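PDB 4BG2: PATF from Prochloron didemni, which probably acts in the biosynthesis of patellamides, cyanobactin natural products, and is related to a family of prenyltransferases. Local coordinates for residues N215-R218 with K219-S222. Sequence-based numbering, arbitrary orientation.
Sequences NLSR and KVNS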
loop_
_atom_site.group_PDB
_atom_site.type_symbol
_atom_site.label_atom_id
_atom_site.label_comp_id
_atom_site.label_asym_id
_atom_site.label_seq_id
_atom_site.Cartn_x
_atom_site.Cartn_y
_atom_site.Cartn_z
ATOM N N ASN A 215 10.155 21.843 -4.468
ATOM C CA ASN A 215 10.843 21.378 -3.277
ATOM C C ASN A 215 11.686 20.123 -3.422
ATOM O O ASN A 215 12.568 19.903 -2.614
ATOM C CB ASN A 215 9.829 21.202 -2.136
ATOM C CG ASN A 215 9.045 22.478 -1.867
ATOM O OD1 ASN A 215 9.421 23.268 -1.021
ATOM N ND2 ASN A 215 7.987 22.703 -2.621
ATOM N N LEU A 216 11.381 19.267 -4.388
ATOM C CA LEU A 216 12.010 17.961 -4.419
ATOM C C LEU A 216 13.163 17.952 -5.414
ATOM O O LEU A 216 13.286 18.846 -6.234
ATOM C CB LEU A 216 11.001 16.864 -4.744
ATOM C CG LEU A 216 9.921 16.611 -3.692
ATOM C CD1 LEU A 216 9.128 15.372 -4.061
ATOM C CD2 LEU A 216 10.495 16.488 -2.278
ATOM N N SER A 217 14.003 16.929 -5.330
ATOM C CA SER A 217 15.243 16.917 -6.075
ATOM C C SER A 217 14.999 16.859 -7.587
ATOM O O SER A 217 13.908 16.506 -8.056
ATOM C CB SER A 217 16.080 15.722 -5.654
ATOM O OG SER A 217 15.510 14.525 -6.153
ATOM N N ARG A 218 16.033 17.196 -8.344
ATOM C CA ARG A 218 15.986 17.091 -9.797
ATOM C C ARG A 218 15.727 15.652 -10.226
ATOM O O ARG A 218 14.991 15.396 -11.173
ATOM C CB ARG A 218 17.284 17.625 -10.414
ATOM C CG ARG A 218 17.418 19.131 -10.215
ATOM C CD ARG A 218 18.632 19.709 -10.906
ATOM N NE ARG A 218 19.887 19.341 -10.232
ATOM C CZ ARG A 218 20.813 20.196 -9.791
ATOM N NH1 ARG A 218 20.671 21.513 -9.932
ATOM N NH2 ARG A 218 21.910 19.723 -9.208
ATOM N N LYS A 219 16.304 14.705 -9.501
ATOM C CA LYS A 219 16.117 13.298 -9.829
ATOM C C LYS A 219 14.637 12.888 -9.680
ATOM O O LYS A 219 14.098 12.194 -10.547
ATOM C CB LYS A 219 17.042 12.424 -8.973
ATOM C CG LYS A 219 16.792 10.932 -9.124
ATOM C CD LYS A 219 17.891 10.243 -9.906
ATOM C CE LYS A 219 17.393 8.942 -10.537
ATOM N NZ LYS A 219 16.159 8.996 -11.395
ATOM N N VAL A 220 13.992 13.329 -8.604
ATOM C CA VAL A 220 12.537 13.143 -8.451
ATOM C C VAL A 220 11.753 13.816 -9.569
ATOM O O VAL A 220 10.913 13.179 -10.219
ATOM C CB VAL A 220 12.017 13.680 -7.101
ATOM C CG1 VAL A 220 10.489 13.731 -7.092
ATOM C CG2 VAL A 220 12.500 12.773 -5.980
ATOM N N ASN A 221 12.054 15.084 -9.820
ATOM C CA ASN A 221 11.397 15.822 -10.900
ATOM C C ASN A 221 11.572 15.219 -12.280
ATOM O O ASN A 221 10.666 15.315 -13.099
ATOM C CB ASN A 221 11.789 17.302 -10.892
ATOM C CG ASN A 221 10.922 18.099 -9.931
ATOM O OD1 ASN A 221 9.782 18.456 -10.266
ATOM N ND2 ASN A 221 11.419 18.312 -8.707
ATOM N N SER A 222 12.691 14.544 -12.520
ATOM C CA SER A 222 12.947 13.981 -13.840
ATOM C C SER A 222 12.209 12.685 -14.121
ATOM O O SER A 222 12.074 12.323 -15.280
ATOM C CB SER A 222 14.444 13.785 -14.077
ATOM O OG SER A 222 14.889 12.613 -13.440
#
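N221 reaches back along its own helix toward S217. Its CB sits 3.6 Å from S217 O, CG stays close to the same oxygen, and at the tip ND2 donates to S217 O over 3.1 Å, coming from above the carbonyl plane, 52° out of it, while the oxygen lies near the plane of the N221 amide. N221 N also donates to S217 O, at 2.9 Å and almost straight, so this oxygen accepts twice. ND2 has a second acceptor in T212 O of helix 206-215, which ties the two helices together across the turn. S217 is the N-cap of helix 218-223, a short helix on the outside of the closed antiparallel barrel: with chi1 at 72°, OG swings between its own N and carbonyl carbon and accepts from V220 N at 3.1 Å. An alanine in place of N221 would probably take from S217 O its side-chain donor and from T212 O this partner, weakening the link between the helices. Next to the cap, L216 CD1 meets V220 CG1 at 3.7 Å, the two side chains crossing at a slant beside E285 of helix 285-288. Within the first turn of the helix, S222 OG donates to K219 O at 3.0 Å.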